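Local coordinates for glutamyl-tRNA(Gln) amidotransferase subunit C (Thermus thermophilus, PDB 3KFU), which is the small, helix-and-tail GatC-type subunit of a multi-chain amidotransferase assembly, in which its helices pack against another protein chain, at residues E5-L17 against E27-D39. Residues are numbered along the deposited sequence; the frame is centred on the assembly and turned at random.
Sequences ELSPELLRKLETL and EALLLQDLKRILD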
loop_
_atom_site.group_PDB
_atom_site.type_symbol
_atom_site.label_atom_id
_atom_site.label_comp_id
_atom_site.label_asym_id
_atom_site.label_seq_id
_atom_site.Cartn_x
_atom_site.Cartn_y
_atom_site.Cartn_z
ATOM N N GLU G 5 -28.605 30.306 20.417
ATOM C CA GLU G 5 -27.747 29.489 19.569
ATOM C C GLU G 5 -26.316 29.461 20.103
ATOM O O GLU G 5 -25.360 29.710 19.368
ATOM C CB GLU G 5 -27.769 30.002 18.124
ATOM C CG GLU G 5 -27.159 31.389 17.923
ATOM C CD GLU G 5 -28.060 32.513 18.396
ATOM O OE1 GLU G 5 -29.269 32.267 18.591
ATOM O OE2 GLU G 5 -27.557 33.645 18.571
ATOM N N LEU G 6 -26.174 29.150 21.387
ATOM C CA LEU G 6 -24.862 29.145 22.023
ATOM C C LEU G 6 -24.686 27.941 22.945
ATOM O O LEU G 6 -25.283 27.875 24.020
ATOM C CB LEU G 6 -24.649 30.445 22.798
ATOM C CG LEU G 6 -23.298 30.621 23.493
ATOM C CD1 LEU G 6 -22.158 30.415 22.511
ATOM C CD2 LEU G 6 -23.213 31.991 24.143
ATOM N N SER G 7 -23.858 26.993 22.518
ATOM C CA SER G 7 -23.634 25.768 23.277
ATOM C C SER G 7 -22.503 25.928 24.286
ATOM O O SER G 7 -21.582 26.715 24.073
ATOM C CB SER G 7 -23.323 24.604 22.332
ATOM O OG SER G 7 -22.079 24.795 21.681
ATOM N N PRO G 8 -22.572 25.173 25.392
ATOM C CA PRO G 8 -21.525 25.170 26.418
ATOM C C PRO G 8 -20.164 24.878 25.805
ATOM O O PRO G 8 -19.136 25.270 26.362
ATOM C CB PRO G 8 -21.941 24.018 27.332
ATOM C CG PRO G 8 -23.418 23.941 27.179
ATOM C CD PRO G 8 -23.692 24.284 25.745
ATOM N N GLU G 9 -20.167 24.192 24.667
ATOM C CA GLU G 9 -18.937 23.877 23.950
ATOM C C GLU G 9 -18.303 25.138 23.377
ATOM O O GLU G 9 -17.089 25.322 23.452
ATOM C CB GLU G 9 -19.204 22.867 22.830
ATOM C CG GLU G 9 -19.407 21.436 23.308
ATOM C CD GLU G 9 -20.675 21.260 24.121
ATOM O OE1 GLU G 9 -21.611 22.069 23.950
ATOM O OE2 GLU G 9 -20.735 20.313 24.933
ATOM N N LEU G 10 -19.131 26.004 22.804
ATOM C CA LEU G 10 -18.637 27.248 22.228
ATOM C C LEU G 10 -18.004 28.119 23.304
ATOM O O LEU G 10 -16.915 28.655 23.111
ATOM C CB LEU G 10 -19.755 28.007 21.514
ATOM C CG LEU G 10 -19.418 28.434 20.083
ATOM C CD1 LEU G 10 -19.258 27.211 19.191
ATOM C CD2 LEU G 10 -20.477 29.373 19.525
ATOM N N LEU G 11 -18.689 28.259 24.434
ATOM C CA LEU G 11 -18.129 28.980 25.570
ATOM C C LEU G 11 -16.723 28.475 25.867
ATOM O O LEU G 11 -15.780 29.260 25.966
ATOM C CB LEU G 11 -19.007 28.807 26.809
ATOM C CG LEU G 11 -19.699 30.070 27.311
ATOM C CD1 LEU G 11 -20.307 29.828 28.682
ATOM C CD2 LEU G 11 -18.715 31.223 27.358
ATOM N N ARG G 12 -16.590 27.159 26.009
ATOM C CA ARG G 12 -15.286 26.548 26.228
ATOM C C ARG G 12 -14.312 26.968 25.133
ATOM O O ARG G 12 -13.176 27.350 25.412
ATOM C CB ARG G 12 -15.399 25.022 26.277
ATOM C CG ARG G 12 -15.891 24.464 27.603
ATOM C CD ARG G 12 -15.764 22.947 27.625
ATOM N NE ARG G 12 -15.970 22.390 28.959
ATOM C CZ ARG G 12 -15.726 21.124 29.286
ATOM N NH1 ARG G 12 -15.261 20.278 28.376
ATOM N NH2 ARG G 12 -15.942 20.704 30.525
ATOM N N LYS G 13 -14.763 26.899 23.886
ATOM C CA LYS G 13 -13.935 27.290 22.756
ATOM C C LYS G 13 -13.546 28.760 22.862
ATOM O O LYS G 13 -12.388 29.125 22.651
ATOM C CB LYS G 13 -14.676 27.041 21.442
ATOM C CG LYS G 13 -13.835 27.287 20.201
ATOM C CD LYS G 13 -14.636 27.045 18.929
ATOM C CE LYS G 13 -13.761 27.147 17.686
ATOM N NZ LYS G 13 -12.734 26.067 17.625
ATOM N N LEU G 14 -14.520 29.600 23.195
ATOM C CA LEU G 14 -14.280 31.029 23.323
ATOM C C LEU G 14 -13.320 31.333 24.463
ATOM O O LEU G 14 -12.331 32.043 24.279
ATOM C CB LEU G 14 -15.595 31.782 23.521
ATOM C CG LEU G 14 -16.562 31.740 22.337
ATOM C CD1 LEU G 14 -17.841 32.492 22.667
ATOM C CD2 LEU G 14 -15.913 32.304 21.082
ATOM N N GLU G 15 -13.608 30.795 25.642
ATOM C CA GLU G 15 -12.740 31.028 26.790
ATOM C C GLU G 15 -11.333 30.510 26.508
ATOM O O GLU G 15 -10.357 30.994 27.078
ATOM C CB GLU G 15 -13.324 30.413 28.065
ATOM C CG GLU G 15 -13.390 28.904 28.071
ATOM C CD GLU G 15 -14.237 28.375 29.212
ATOM O OE1 GLU G 15 -13.741 27.526 29.985
ATOM O OE2 GLU G 15 -15.402 28.812 29.333
ATOM N N THR G 16 -11.237 29.538 25.610
ATOM C CA THR G 16 -9.942 29.042 25.166
ATOM C C THR G 16 -9.226 30.089 24.316
ATOM O O THR G 16 -8.092 30.470 24.612
ATOM C CB THR G 16 -10.080 27.744 24.361
ATOM O OG1 THR G 16 -10.528 26.696 25.227
ATOM C CG2 THR G 16 -8.744 27.351 23.753
ATOM N N LEU G 17 -9.899 30.551 23.264
ATOM C CA LEU G 17 -9.350 31.567 22.373
ATOM C C LEU G 17 -8.960 32.851 23.101
ATOM O O LEU G 17 -7.989 33.505 22.730
ATOM C CB LEU G 17 -10.347 31.889 21.260
ATOM C CG LEU G 17 -10.331 30.979 20.031
ATOM C CD1 LEU G 17 -11.738 30.525 19.675
ATOM C CD2 LEU G 17 -9.673 31.692 18.857
ATOM N N GLU G 27 -19.135 30.104 34.576
ATOM C CA GLU G 27 -19.492 29.520 33.286
ATOM C C GLU G 27 -21.004 29.428 33.121
ATOM O O GLU G 27 -21.547 29.817 32.090
ATOM C CB GLU G 27 -18.871 28.130 33.111
ATOM C CG GLU G 27 -17.392 28.128 32.765
ATOM C CD GLU G 27 -16.984 26.892 31.982
ATOM O OE1 GLU G 27 -17.782 26.439 31.135
ATOM O OE2 GLU G 27 -15.871 26.374 32.214
ATOM N N ALA G 28 -21.679 28.904 34.141
ATOM C CA ALA G 28 -23.129 28.762 34.099
ATOM C C ALA G 28 -23.794 30.132 34.055
ATOM O O ALA G 28 -24.828 30.314 33.412
ATOM C CB ALA G 28 -23.618 27.968 35.298
ATOM N N LEU G 29 -23.185 31.093 34.740
ATOM C CA LEU G 29 -23.703 32.453 34.780
ATOM C C LEU G 29 -23.521 33.153 33.435
ATOM O O LEU G 29 -24.489 33.582 32.811
ATOM C CB LEU G 29 -23.009 33.247 35.885
ATOM C CG LEU G 29 -23.447 34.702 36.040
ATOM C CD1 LEU G 29 -24.942 34.782 36.297
ATOM C CD2 LEU G 29 -22.668 35.375 37.159
ATOM N N LEU G 30 -22.273 33.261 32.999
ATOM C CA LEU G 30 -21.937 33.887 31.728
ATOM C C LEU G 30 -22.657 33.230 30.551
ATOM O O LEU G 30 -22.919 33.871 29.536
ATOM C CB LEU G 30 -20.426 33.826 31.521
ATOM C CG LEU G 30 -19.651 35.143 31.639
ATOM C CD1 LEU G 30 -20.335 36.247 32.440
ATOM C CD2 LEU G 30 -18.159 34.992 31.951
ATOM N N LEU G 31 -22.974 31.949 30.694
ATOM C CA LEU G 31 -23.662 31.205 29.647
ATOM C C LEU G 31 -25.026 31.820 29.368
ATOM O O LEU G 31 -25.473 31.875 28.224
ATOM C CB LEU G 31 -23.817 29.738 30.053
ATOM C CG LEU G 31 -24.427 28.776 29.034
ATOM C CD1 LEU G 31 -23.738 28.907 27.687
ATOM C CD2 LEU G 31 -24.347 27.347 29.544
ATOM N N GLN G 32 -25.680 32.286 30.427
ATOM C CA GLN G 32 -26.994 32.901 30.305
ATOM C C GLN G 32 -26.879 34.319 29.761
ATOM O O GLN G 32 -27.662 34.727 28.905
ATOM C CB GLN G 32 -27.712 32.911 31.658
ATOM C CG GLN G 32 -27.885 31.532 32.280
ATOM C CD GLN G 32 -28.659 30.581 31.386
ATOM O OE1 GLN G 32 -29.670 30.955 30.792
ATOM N NE2 GLN G 32 -28.181 29.343 31.279
ATOM N N ASP G 33 -25.897 35.064 30.260
ATOM C CA ASP G 33 -25.680 36.436 29.814
ATOM C C ASP G 33 -25.366 36.489 28.322
ATOM O O ASP G 33 -26.060 37.161 27.559
ATOM C CB ASP G 33 -24.556 37.097 30.617
ATOM C CG ASP G 33 -24.942 37.351 32.062
ATOM O OD1 ASP G 33 -26.155 37.376 32.363
ATOM O OD2 ASP G 33 -24.031 37.535 32.898
ATOM N N LEU G 34 -24.321 35.774 27.916
ATOM C CA LEU G 34 -23.909 35.713 26.516
ATOM C C LEU G 34 -25.069 35.399 25.572
ATOM O O LEU G 34 -25.175 35.980 24.494
ATOM C CB LEU G 34 -22.790 34.686 26.333
ATOM C CG LEU G 34 -21.361 35.178 26.567
ATOM C CD1 LEU G 34 -20.866 35.960 25.363
ATOM C CD2 LEU G 34 -21.264 36.015 27.837
ATOM N N LYS G 35 -25.932 34.475 25.979
ATOM C CA LYS G 35 -27.103 34.125 25.184
ATOM C C LYS G 35 -27.949 35.359 24.901
ATOM O O LYS G 35 -28.171 35.718 23.746
ATOM C CB LYS G 35 -27.942 33.065 25.900
ATOM C CG LYS G 35 -29.333 32.861 25.316
ATOM C CD LYS G 35 -29.282 32.345 23.886
ATOM C CE LYS G 35 -30.684 32.116 23.340
ATOM N NZ LYS G 35 -30.671 31.654 21.927
ATOM N N ARG G 36 -28.412 36.008 25.966
ATOM C CA ARG G 36 -29.244 37.200 25.842
ATOM C C ARG G 36 -28.574 38.287 25.006
ATOM O O ARG G 36 -29.206 38.898 24.147
ATOM C CB ARG G 36 -29.608 37.749 27.224
ATOM C CG ARG G 36 -30.804 37.065 27.877
ATOM C CD ARG G 36 -31.125 37.680 29.230
ATOM N NE ARG G 36 -30.117 37.344 30.232
ATOM C CZ ARG G 36 -30.146 37.764 31.492
ATOM N NH1 ARG G 36 -31.135 38.544 31.910
ATOM N NH2 ARG G 36 -29.186 37.406 32.335
ATOM N N ILE G 37 -27.294 38.523 25.264
ATOM C CA ILE G 37 -26.544 39.545 24.545
ATOM C C ILE G 37 -26.429 39.226 23.055
ATOM O O ILE G 37 -26.683 40.083 22.212
ATOM C CB ILE G 37 -25.141 39.730 25.146
ATOM C CG1 ILE G 37 -25.247 40.234 26.585
ATOM C CG2 ILE G 37 -24.324 40.691 24.307
ATOM C CD1 ILE G 37 -23.909 40.463 27.256
ATOM N N LEU G 38 -26.053 37.994 22.733
ATOM C CA LEU G 38 -25.900 37.588 21.339
ATOM C C LEU G 38 -27.227 37.605 20.589
ATOM O O LEU G 38 -27.252 37.662 19.361
ATOM C CB LEU G 38 -25.250 36.208 21.239
ATOM C CG LEU G 38 -23.794 36.147 21.700
ATOM C CD1 LEU G 38 -23.202 34.773 21.428
ATOM C CD2 LEU G 38 -22.980 37.222 21.012
ATOM N N ASP G 39 -28.328 37.546 21.330
ATOM C CA ASP G 39 -29.652 37.653 20.728
ATOM C C ASP G 39 -29.958 39.111 20.418
ATOM O O ASP G 39 -30.441 39.441 19.337
ATOM C CB ASP G 39 -30.722 37.074 21.657
ATOM C CG ASP G 39 -30.784 35.559 21.605
ATOM O OD1 ASP G 39 -29.836 34.938 21.079
ATOM O OD2 ASP G 39 -31.783 34.990 22.095
#
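Glu5 meets Lys35 and Asp39 at one end of this contact, where a short network of charges lies at the N-terminal end of segment 5-17. Its chain bends at the second torsion and brings the carboxylate toward Lys35 and Asp39; OE1 makes a long salt bridge to Lys35 NZ at 3.7 Å, the two side chains crossing at about a right angle. Lys35 NZ is shared with Asp39 OD1 through a weak bond one helical turn on. That shared cation probably offsets the closeness of the two acids, whose side chains pass in opposite directions, the carboxylate planes 19° apart, with Glu5 OE2 at 3.6 Å from Asp39 OD1.

Leu6 supplies the apolar centre of this end. With CG anti to the backbone N (chi1 -178°), it sends CD2 between Leu34 and Leu38, 3.5 Å from Leu34 CB and 3.9 Å from Leu38 CD1. Ser7 then N-caps helix 8-17, its OG accepting a weak bond from Leu10 N.

The two elements are a crossed, near-perpendicular pair of consecutive helices at the N-terminal end of the GatC-like chain, joined by a six-residue connection (18-23). The segments' axes cross at 100°, 10.7 Å apart, and the contacts run from Asp39 at one end of segment 27-39 to Glu27 at the other, with Leu31 meeting Pro8 and Leu11 on the way. Leu34 also packs on an apolar side chain of another protein chain.

Pro8 lays CG beside Leu31 CD2, and Leu11 completes the grip on Leu31, bringing CD1 to 3.7 Å from Leu31 CD1 and close to Glu27 O. Farther along, Glu15 faces Glu27 with carboxylate planes nearly perpendicular; OE1 of Glu15 and OE2 of Glu27, both acceptors, lie 3.3 Å apart. Both side chains also touch Leu22 in the interhelical loop.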